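AlyGC (Glaciecola chathamensis, PDB 5GKD) degrades the marine polysaccharide alginate as a polysaccharide lyase of family 6, probably by a beta-elimination that relies on a bound calcium ion. Local coordinates at residues V213-K219 / G235-H241; V148-L154 / E183-T189; L177-G181 / D630-F634. All coordinates share one frame. Numbering follows the deposited sequence.

Contact 1 of 3, residues V213-K219 / G235-H241. With CA (calcium ion), chain E; PO4 (phosphate ion), chain H; CO3 (carbonate ion), chain J.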
loop_
_atom_site.group_PDB
_atom_site.type_symbol
_atom_site.label_atom_id
_atom_site.label_comp_id
_atom_site.label_asym_id
_atom_site.label_seq_id
_atom_site.Cartn_x
_atom_site.Cartn_y
_atom_site.Cartn_z
ATOM N N VAL A 213 15.066 -19.251 -7.841
ATOM C CA VAL A 213 16.186 -20.163 -8.069
ATOM C C VAL A 213 15.718 -21.605 -8.270
ATOM O O VAL A 213 16.364 -22.376 -8.989
ATOM C CB VAL A 213 17.209 -20.064 -6.923
ATOM C CG1 VAL A 213 16.678 -20.716 -5.661
ATOM C CG2 VAL A 213 18.537 -20.693 -7.364
ATOM N N GLU A 214 14.612 -22.007 -7.653
ATOM C CA GLU A 214 14.117 -23.368 -7.805
ATOM C C GLU A 214 13.011 -23.385 -8.848
ATOM O O GLU A 214 11.932 -22.844 -8.614
ATOM C CB GLU A 214 13.602 -23.926 -6.486
ATOM C CG GLU A 214 14.636 -24.065 -5.385
ATOM C CD GLU A 214 14.010 -24.659 -4.148
ATOM O OE1 GLU A 214 13.185 -23.973 -3.530
ATOM O OE2 GLU A 214 14.309 -25.816 -3.814
ATOM N N ILE A 215 13.297 -23.979 -10.004
ATOM C CA ILE A 215 12.246 -24.357 -10.941
ATOM C C ILE A 215 11.445 -25.517 -10.371
ATOM O O ILE A 215 10.221 -25.440 -10.220
ATOM C CB ILE A 215 12.844 -24.736 -12.311
ATOM C CG1 ILE A 215 13.626 -23.589 -12.942
ATOM C CG2 ILE A 215 11.766 -25.237 -13.276
ATOM C CD1 ILE A 215 14.550 -24.110 -14.033
ATOM N N ILE A 216 12.129 -26.621 -10.091
ATOM C CA ILE A 216 11.596 -27.766 -9.362
ATOM C C ILE A 216 12.246 -27.795 -7.988
ATOM O O ILE A 216 13.468 -27.673 -7.875
ATOM C CB ILE A 216 11.869 -29.089 -10.101
ATOM C CG1 ILE A 216 11.199 -29.087 -11.478
ATOM C CG2 ILE A 216 11.435 -30.250 -9.242
ATOM C CD1 ILE A 216 11.427 -30.349 -12.283
ATOM N N SER A 217 11.440 -27.964 -6.953
ATOM C CA SER A 217 11.911 -28.029 -5.575
ATOM C C SER A 217 11.499 -29.395 -5.046
ATOM O O SER A 217 10.339 -29.587 -4.671
ATOM C CB SER A 217 11.318 -26.893 -4.742
ATOM O OG SER A 217 11.836 -26.852 -3.415
ATOM N N ASN A 218 12.415 -30.366 -5.067
ATOM C CA ASN A 218 12.092 -31.683 -4.539
ATOM C C ASN A 218 12.261 -31.679 -3.024
ATOM O O ASN A 218 13.322 -31.308 -2.519
ATOM C CB ASN A 218 12.959 -32.768 -5.171
ATOM C CG ASN A 218 12.434 -34.147 -4.881
ATOM O OD1 ASN A 218 11.446 -34.579 -5.475
ATOM N ND2 ASN A 218 13.066 -34.837 -3.939
ATOM N N LYS A 219 11.213 -32.075 -2.304
ATOM C CA LYS A 219 11.166 -31.986 -0.842
ATOM C C LYS A 219 10.520 -33.234 -0.259
ATOM O O LYS A 219 9.628 -33.166 0.587
ATOM C CB LYS A 219 10.407 -30.744 -0.376
ATOM C CG LYS A 219 11.144 -29.407 -0.554
ATOM C CD LYS A 219 10.332 -28.259 0.066
ATOM C CE LYS A 219 11.071 -26.929 0.031
ATOM N NZ LYS A 219 10.199 -25.782 0.410
ATOM N N GLY A 235 16.664 -20.626 -13.359
ATOM C CA GLY A 235 16.584 -21.356 -12.110
ATOM C C GLY A 235 17.172 -22.736 -12.281
ATOM O O GLY A 235 17.914 -22.992 -13.234
ATOM N N THR A 236 16.806 -23.632 -11.363
ATOM C CA THR A 236 17.446 -24.925 -11.212
ATOM C C THR A 236 16.409 -26.004 -10.933
ATOM O O THR A 236 15.262 -25.726 -10.572
ATOM C CB THR A 236 18.461 -24.935 -10.056
ATOM O OG1 THR A 236 17.770 -24.843 -8.800
ATOM C CG2 THR A 236 19.428 -23.771 -10.165
ATOM N N LEU A 237 16.843 -27.249 -11.101
ATOM C CA LEU A 237 16.206 -28.415 -10.506
ATOM C C LEU A 237 16.918 -28.683 -9.188
ATOM O O LEU A 237 18.043 -29.179 -9.182
ATOM C CB LEU A 237 16.314 -29.609 -11.447
ATOM C CG LEU A 237 15.543 -30.900 -11.189
ATOM C CD1 LEU A 237 15.712 -31.853 -12.387
ATOM C CD2 LEU A 237 15.929 -31.578 -9.904
ATOM N N THR A 238 16.273 -28.372 -8.073
ATOM C CA THR A 238 16.911 -28.473 -6.772
ATOM C C THR A 238 16.368 -29.682 -6.018
ATOM O O THR A 238 15.152 -29.842 -5.866
ATOM C CB THR A 238 16.711 -27.205 -5.949
ATOM O OG1 THR A 238 17.512 -26.141 -6.493
ATOM C CG2 THR A 238 17.123 -27.451 -4.495
ATOM N N LEU A 239 17.283 -30.540 -5.584
ATOM C CA LEU A 239 17.018 -31.612 -4.629
ATOM C C LEU A 239 17.116 -30.989 -3.237
ATOM O O LEU A 239 18.141 -31.058 -2.557
ATOM C CB LEU A 239 18.011 -32.750 -4.834
ATOM C CG LEU A 239 17.633 -33.967 -5.684
ATOM C CD1 LEU A 239 16.476 -33.722 -6.630
ATOM C CD2 LEU A 239 18.833 -34.579 -6.417
ATOM N N ARG A 240 16.010 -30.363 -2.814
ATOM C CA ARG A 240 16.010 -29.417 -1.699
ATOM C C ARG A 240 16.008 -30.108 -0.339
ATOM O O ARG A 240 16.836 -29.792 0.523
ATOM C CB ARG A 240 14.793 -28.496 -1.811
ATOM C CG ARG A 240 14.736 -27.448 -0.735
ATOM C CD ARG A 240 15.880 -26.442 -0.882
ATOM N NE ARG A 240 15.956 -25.561 0.276
ATOM C CZ ARG A 240 16.569 -25.872 1.415
ATOM N NH1 ARG A 240 17.185 -27.038 1.547
ATOM N NH2 ARG A 240 16.560 -25.007 2.425
ATOM N N HIS A 241 15.034 -30.996 -0.107
ATOM C CA HIS A 241 14.941 -31.791 1.103
ATOM C C HIS A 241 14.576 -33.211 0.706
ATOM O O HIS A 241 13.964 -33.434 -0.338
ATOM C CB HIS A 241 13.863 -31.294 2.105
ATOM C CG HIS A 241 14.048 -29.891 2.595
ATOM N ND1 HIS A 241 15.215 -29.442 3.179
ATOM C CD2 HIS A 241 13.187 -28.847 2.623
ATOM C CE1 HIS A 241 15.068 -28.178 3.533
ATOM N NE2 HIS A 241 13.848 -27.792 3.201
HETATM CA CA CA E . 12.308 -21.721 -3.182
HETATM P P PO4 H . 12.948 -23.364 -0.086
HETATM O O1 PO4 H . 13.024 -24.553 -1.007
HETATM O O2 PO4 H . 12.150 -22.336 -0.785
HETATM O O3 PO4 H . 14.379 -22.858 0.234
HETATM O O4 PO4 H . 12.116 -23.799 1.098
HETATM C C CO3 J . 16.667 -22.704 -0.865
HETATM O O1 CO3 J . 16.530 -23.088 -2.103
HETATM O O2 CO3 J . 17.908 -22.506 -0.538
HETATM O O3 CO3 J . 15.599 -22.566 -0.039
HETATM O O HOH W 1 15.564 -33.630 -2.491
HETATM O O HOH W 2 14.633 -21.143 -2.496
#
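N218 gives up more surface than any other residue here. Its N donates to T238 O at 2.9 Å, and N218 O accepts from H241 N at 3.0 Å and, weakly, from R240 N at 2.9 Å. The side chain lays CB 3.9 Å from L239 CD1; its ND2 shares a water (3.1 Å) with H241 O (2.7 Å), while OD1 is bonded to N223. H241 brings CD2 within 3.8 Å of K219 CG. Such parallel pairing between successive coils is characteristic of the parallel beta-helix, right-handed in the pectate-lyase-like clan; the short axes approach to 4.6 Å at 31°. T236 works the other end. V213 O accepts from T236 OG1 (2.8 Å) and weakly from T236 N (2.7 Å), and T236 O receives both I215 N (2.7 Å) and I216 N (3.3 Å), because the register slips by one residue in a beta bulge. On the face carrying T236 and T238, E214 binds calcium through OE1 (2.4 Å) and accepts from S217 OG at OE2 (2.7 Å). R240, held by R302, donates from NE to carbonate O3 (3.0 Å) or phosphate O3 (3.1 Å); these ions, probably from the crystallisation medium, cannot fill both sites at once.

Contact 2 of 3, residues V148-L154 / E183-T189. With CA (calcium ion), chain E; PO4 (phosphate ion), chain G.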
loop_
_atom_site.group_PDB
_atom_site.type_symbol
_atom_site.label_atom_id
_atom_site.label_comp_id
_atom_site.label_asym_id
_atom_site.label_seq_id
_atom_site.Cartn_x
_atom_site.Cartn_y
_atom_site.Cartn_z
ATOM N N VAL A 148 3.896 -21.591 -5.271
ATOM C CA VAL A 148 4.311 -22.530 -6.301
ATOM C C VAL A 148 3.180 -22.692 -7.321
ATOM O O VAL A 148 1.994 -22.535 -7.001
ATOM C CB VAL A 148 4.713 -23.863 -5.640
ATOM C CG1 VAL A 148 3.524 -24.529 -5.015
ATOM C CG2 VAL A 148 5.410 -24.814 -6.648
ATOM N N THR A 149 3.549 -22.915 -8.581
ATOM C CA THR A 149 2.518 -23.161 -9.584
ATOM C C THR A 149 1.830 -24.496 -9.322
ATOM O O THR A 149 0.599 -24.585 -9.310
ATOM C CB THR A 149 3.116 -23.111 -10.993
ATOM O OG1 THR A 149 3.787 -21.858 -11.175
ATOM C CG2 THR A 149 2.030 -23.247 -12.074
ATOM N N MET A 150 2.608 -25.529 -9.049
ATOM C CA MET A 150 2.071 -26.863 -8.832
ATOM C C MET A 150 2.843 -27.559 -7.730
ATOM O O MET A 150 4.073 -27.513 -7.711
ATOM C CB MET A 150 2.148 -27.712 -10.090
ATOM C CG MET A 150 1.681 -29.133 -9.867
ATOM S SD MET A 150 1.586 -30.031 -11.407
ATOM C CE MET A 150 0.744 -31.513 -10.860
ATOM N N ALA A 151 2.119 -28.218 -6.830
ATOM C CA ALA A 151 2.748 -28.941 -5.742
ATOM C C ALA A 151 2.044 -30.276 -5.515
ATOM O O ALA A 151 0.868 -30.444 -5.836
ATOM C CB ALA A 151 2.749 -28.103 -4.457
ATOM N N VAL A 152 2.793 -31.230 -4.981
ATOM C CA VAL A 152 2.272 -32.487 -4.447
ATOM C C VAL A 152 2.337 -32.377 -2.933
ATOM O O VAL A 152 3.418 -32.159 -2.380
ATOM C CB VAL A 152 3.101 -33.690 -4.926
ATOM C CG1 VAL A 152 2.754 -34.925 -4.122
ATOM C CG2 VAL A 152 2.912 -33.928 -6.403
ATOM N N ARG A 153 1.197 -32.495 -2.267
ATOM C CA ARG A 153 1.136 -32.415 -0.815
ATOM C C ARG A 153 1.281 -33.795 -0.199
ATOM O O ARG A 153 0.813 -34.788 -0.745
ATOM C CB ARG A 153 -0.192 -31.827 -0.327
ATOM C CG ARG A 153 -0.372 -30.366 -0.529
ATOM C CD ARG A 153 0.495 -29.550 0.407
ATOM N NE ARG A 153 -0.190 -29.026 1.585
ATOM C CZ ARG A 153 0.455 -28.746 2.714
ATOM N NH1 ARG A 153 1.758 -28.991 2.802
ATOM N NH2 ARG A 153 -0.180 -28.253 3.764
ATOM N N LEU A 154 1.849 -33.831 1.001
ATOM C CA LEU A 154 2.147 -35.087 1.676
ATOM C C LEU A 154 1.661 -35.066 3.117
ATOM O O LEU A 154 2.240 -35.721 3.986
ATOM C CB LEU A 154 3.643 -35.360 1.630
ATOM C CG LEU A 154 4.175 -35.461 0.207
ATOM C CD1 LEU A 154 5.686 -35.492 0.263
ATOM C CD2 LEU A 154 3.615 -36.695 -0.459
ATOM N N GLU A 183 8.306 -21.171 -7.220
ATOM C CA GLU A 183 8.639 -22.448 -7.839
ATOM C C GLU A 183 7.581 -22.848 -8.863
ATOM O O GLU A 183 6.409 -22.496 -8.746
ATOM C CB GLU A 183 8.764 -23.543 -6.776
ATOM C CG GLU A 183 9.806 -23.294 -5.705
ATOM C CD GLU A 183 9.247 -22.587 -4.477
ATOM O OE1 GLU A 183 8.151 -22.024 -4.568
ATOM O OE2 GLU A 183 9.898 -22.616 -3.414
ATOM N N THR A 184 8.012 -23.578 -9.882
ATOM C CA THR A 184 7.058 -24.142 -10.821
ATOM C C THR A 184 6.478 -25.451 -10.297
ATOM O O THR A 184 5.269 -25.659 -10.376
ATOM C CB THR A 184 7.718 -24.327 -12.191
ATOM O OG1 THR A 184 7.984 -23.037 -12.759
ATOM C CG2 THR A 184 6.808 -25.097 -13.141
ATOM N N LEU A 185 7.310 -26.319 -9.719
ATOM C CA LEU A 185 6.887 -27.624 -9.216
ATOM C C LEU A 185 7.580 -27.877 -7.882
ATOM O O LEU A 185 8.806 -27.828 -7.803
ATOM C CB LEU A 185 7.239 -28.731 -10.226
ATOM C CG LEU A 185 6.532 -30.100 -10.304
ATOM C CD1 LEU A 185 7.491 -31.198 -10.726
ATOM C CD2 LEU A 185 5.824 -30.495 -9.058
ATOM N N ARG A 186 6.809 -28.158 -6.841
ATOM C CA ARG A 186 7.342 -28.543 -5.540
ATOM C C ARG A 186 6.780 -29.911 -5.160
ATOM O O ARG A 186 5.565 -30.110 -5.188
ATOM C CB ARG A 186 6.970 -27.515 -4.474
ATOM C CG ARG A 186 7.453 -27.867 -3.074
ATOM C CD ARG A 186 6.870 -26.908 -2.047
ATOM N NE ARG A 186 5.521 -27.318 -1.679
ATOM C CZ ARG A 186 4.553 -26.488 -1.298
ATOM N NH1 ARG A 186 4.783 -25.182 -1.224
ATOM N NH2 ARG A 186 3.357 -26.963 -0.994
ATOM N N ILE A 187 7.642 -30.851 -4.796
ATOM C CA ILE A 187 7.172 -32.184 -4.429
ATOM C C ILE A 187 7.380 -32.354 -2.931
ATOM O O ILE A 187 8.464 -32.726 -2.464
ATOM C CB ILE A 187 7.864 -33.284 -5.233
ATOM C CG1 ILE A 187 7.793 -32.949 -6.719
ATOM C CG2 ILE A 187 7.174 -34.623 -4.994
ATOM C CD1 ILE A 187 8.638 -33.873 -7.569
ATOM N N GLY A 188 6.330 -32.113 -2.174
ATOM C CA GLY A 188 6.421 -32.206 -0.744
ATOM C C GLY A 188 6.752 -30.873 -0.119
ATOM O O GLY A 188 6.715 -29.805 -0.739
ATOM N N THR A 189 7.129 -30.966 1.146
ATOM C CA THR A 189 7.314 -29.822 2.015
ATOM C C THR A 189 8.314 -30.262 3.074
ATOM O O THR A 189 8.510 -31.459 3.291
ATOM C CB THR A 189 5.949 -29.401 2.586
ATOM O OG1 THR A 189 5.680 -28.028 2.267
ATOM C CG2 THR A 189 5.860 -29.643 4.048
HETATM CA CA CA E . 12.308 -21.721 -3.182
HETATM P P PO4 G . -3.384 -27.341 3.002
HETATM O O1 PO4 G . -3.055 -28.661 2.343
HETATM O O2 PO4 G . -4.801 -27.314 3.536
HETATM O O3 PO4 G . -3.188 -26.252 1.975
HETATM O O4 PO4 G . -2.457 -27.109 4.172
HETATM O O HOH W 3 5.373 -21.822 -13.448
HETATM O O HOH W 4 3.789 -29.874 -0.986
HETATM O O HOH W 2 14.633 -21.143 -2.496
#
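Beginning at V148, the first segment sets V148 CA 3.2 Å from E183 O, a CA-H...O contact, and V148 CG2 3.8 Å from R186 CB. T149 N donates to E183 O (2.9 Å); its OG1, also bonded to R174, shares a water with T184 OG1. From M150 the pairing becomes regular parallel sheet, coil upon coil of the beta-helix: M150 N donates to T184 O at 3.0 Å and M150 O accepts from R186 N at 2.9 Å. A151 is small enough for the R186 guanidinium to lie over its CB, 3.7 Å from NH2. V152 N bonds R186 O (3.0 Å), V152 O takes G188 N (2.9 Å), and on the opposite face V152 CB meets I187 CG2 at 4.2 Å. R153 hydrogen-bonds a phosphate, probably from the crystallisation medium (NE to O1 3.0 Å, NH2 to O4 2.6 Å), as do Y129 and R94. L154 CD1 lies 3.5 Å from G188 CA, where a side chain would clash. E183 OE2 coordinates calcium (2.6 Å), and at the far end R153 NH1 nears R186 NH2 (4.6 Å), one arginine paired with phosphate, the other with water: the first end is acidic and metal-binding, the second basic and anion-binding.

Contact 3 of 3, residues L177-G181 / D630-F634; sequences LGSNG and DESTF. With CA (calcium ion), chain E.
The side chain of N180 overlaps the hydroxyl of S632 and the carboxylate of D630, joining a calcium-binding loop of the N-terminal beta-helix to an Asx turn of the C-terminal one. Neither segment is helix or strand. They pass in opposite directions, with N180 CA 5.3 Å from S632 CA and S179 CA 6.4 Å from T633 CA. G178 (98/17) and G181 (98/24) take left-handed angles around extended S179 (-172/180) and polyproline-like N180 (-64/158). N180, chi1 t, is a calcium ligand and holds CB 3.2 Å from D630 OD1. D630 is t with chi2 near 74°; its OD2 accepts from S632 N (2.8 Å), closing the turn, and its OD1 accepts from S632 OG (2.7 Å). T633, chi1 p, brings CG2 to 3.7 Å from S179 C and 4.2 Å from N180 N. This lets the second domain reach the metal site through one ordered water: S632, chi1 m, accepts at OG from a water 2.5 Å away, itself 2.5 Å from the calcium.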
loop_
_atom_site.group_PDB
_atom_site.type_symbol
_atom_site.label_atom_id
_atom_site.label_comp_id
_atom_site.label_asym_id
_atom_site.label_seq_id
_atom_site.Cartn_x
_atom_site.Cartn_y
_atom_site.Cartn_z
ATOM N N LEU A 177 9.454 -13.531 -9.595
ATOM C CA LEU A 177 8.549 -13.158 -8.518
ATOM C C LEU A 177 9.079 -11.956 -7.752
ATOM O O LEU A 177 8.331 -11.023 -7.449
ATOM C CB LEU A 177 8.366 -14.338 -7.567
ATOM C CG LEU A 177 7.159 -14.478 -6.639
ATOM C CD1 LEU A 177 7.556 -15.099 -5.302
ATOM C CD2 LEU A 177 6.335 -13.240 -6.458
ATOM N N GLY A 178 10.358 -11.977 -7.412
ATOM C CA GLY A 178 10.922 -10.962 -6.555
ATOM C C GLY A 178 11.046 -11.357 -5.104
ATOM O O GLY A 178 11.200 -10.474 -4.252
ATOM N N SER A 179 10.980 -12.641 -4.800
ATOM C CA SER A 179 11.194 -13.187 -3.467
ATOM C C SER A 179 11.219 -14.699 -3.597
ATOM O O SER A 179 11.051 -15.249 -4.690
ATOM C CB SER A 179 10.113 -12.756 -2.477
ATOM O OG SER A 179 9.008 -13.630 -2.514
ATOM N N ASN A 180 11.410 -15.370 -2.470
ATOM C CA ASN A 180 11.187 -16.803 -2.421
ATOM C C ASN A 180 9.712 -17.123 -2.671
ATOM O O ASN A 180 8.829 -16.282 -2.520
ATOM C CB ASN A 180 11.637 -17.370 -1.075
ATOM C CG ASN A 180 11.919 -18.873 -1.134
ATOM O OD1 ASN A 180 12.050 -19.530 -0.107
ATOM N ND2 ASN A 180 12.025 -19.406 -2.329
ATOM N N GLY A 181 9.455 -18.350 -3.101
ATOM C CA GLY A 181 8.107 -18.824 -3.327
ATOM C C GLY A 181 7.613 -18.783 -4.754
ATOM O O GLY A 181 6.398 -18.744 -4.960
ATOM N N ASP A 630 16.970 -14.482 2.978
ATOM C CA ASP A 630 16.626 -15.370 1.875
ATOM C C ASP A 630 17.781 -15.516 0.893
ATOM O O ASP A 630 18.476 -14.553 0.562
ATOM C CB ASP A 630 15.389 -14.861 1.142
ATOM C CG ASP A 630 15.035 -15.714 -0.051
ATOM O OD1 ASP A 630 14.519 -16.820 0.175
ATOM O OD2 ASP A 630 15.271 -15.288 -1.209
ATOM N N GLU A 631 17.964 -16.724 0.407
ATOM C CA GLU A 631 18.949 -17.006 -0.627
ATOM C C GLU A 631 18.291 -17.636 -1.849
ATOM O O GLU A 631 18.873 -18.482 -2.522
ATOM C CB GLU A 631 20.062 -17.898 -0.086
ATOM C CG GLU A 631 20.808 -17.297 1.096
ATOM C CD GLU A 631 21.804 -18.268 1.712
ATOM O OE1 GLU A 631 21.399 -19.035 2.611
ATOM O OE2 GLU A 631 22.985 -18.263 1.290
ATOM N N SER A 632 17.078 -17.204 -2.170
ATOM C CA SER A 632 16.315 -17.808 -3.245
ATOM C C SER A 632 16.293 -17.001 -4.527
ATOM O O SER A 632 15.607 -17.409 -5.471
ATOM C CB SER A 632 14.882 -18.046 -2.783
ATOM O OG SER A 632 14.871 -18.835 -1.625
ATOM N N THR A 633 17.004 -15.877 -4.591
ATOM C CA THR A 633 16.892 -14.932 -5.699
ATOM C C THR A 633 18.284 -14.476 -6.129
ATOM O O THR A 633 19.290 -14.808 -5.503
ATOM C CB THR A 633 16.026 -13.721 -5.309
ATOM O OG1 THR A 633 16.602 -13.074 -4.170
ATOM C CG2 THR A 633 14.619 -14.156 -4.954
ATOM N N PHE A 634 18.338 -13.685 -7.199
ATOM C CA PHE A 634 19.602 -13.238 -7.754
ATOM C C PHE A 634 19.782 -11.731 -7.725
ATOM O O PHE A 634 20.903 -11.257 -7.935
ATOM C CB PHE A 634 19.749 -13.730 -9.205
ATOM C CG PHE A 634 19.492 -15.194 -9.379
ATOM C CD1 PHE A 634 20.174 -16.127 -8.621
ATOM C CD2 PHE A 634 18.541 -15.642 -10.285
ATOM C CE1 PHE A 634 19.946 -17.478 -8.781
ATOM C CE2 PHE A 634 18.302 -17.003 -10.442
ATOM C CZ PHE A 634 19.012 -17.920 -9.690
HETATM CA CA CA E . 12.308 -21.721 -3.182
HETATM O O HOH W 2 14.633 -21.143 -2.496
#

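Overall arrangement
The three contacts gather round one calcium ion, which takes E183 from contact 2, E214 from contact 1 and N180 from contact 3, with E212 completing the protein ligands. Contacts 1 and 2, centres 10 Å apart, share one parallel sheet of the N-terminal beta-helix, where strands 185-188 and 214-219 are neighbours. Contact 3 lies about 13 Å from contact 1 and 16 Å from contact 2, in loops between the two domains. Along the chain, contact 2 closes before contact 1 opens; 177-181 falls between the segments of contact 2, but 630-634 comes some 450 residues later. Local coil stacking thus positions acidic ligands, and a domain remote in sequence adds second-shell S632 through a metal-bound water.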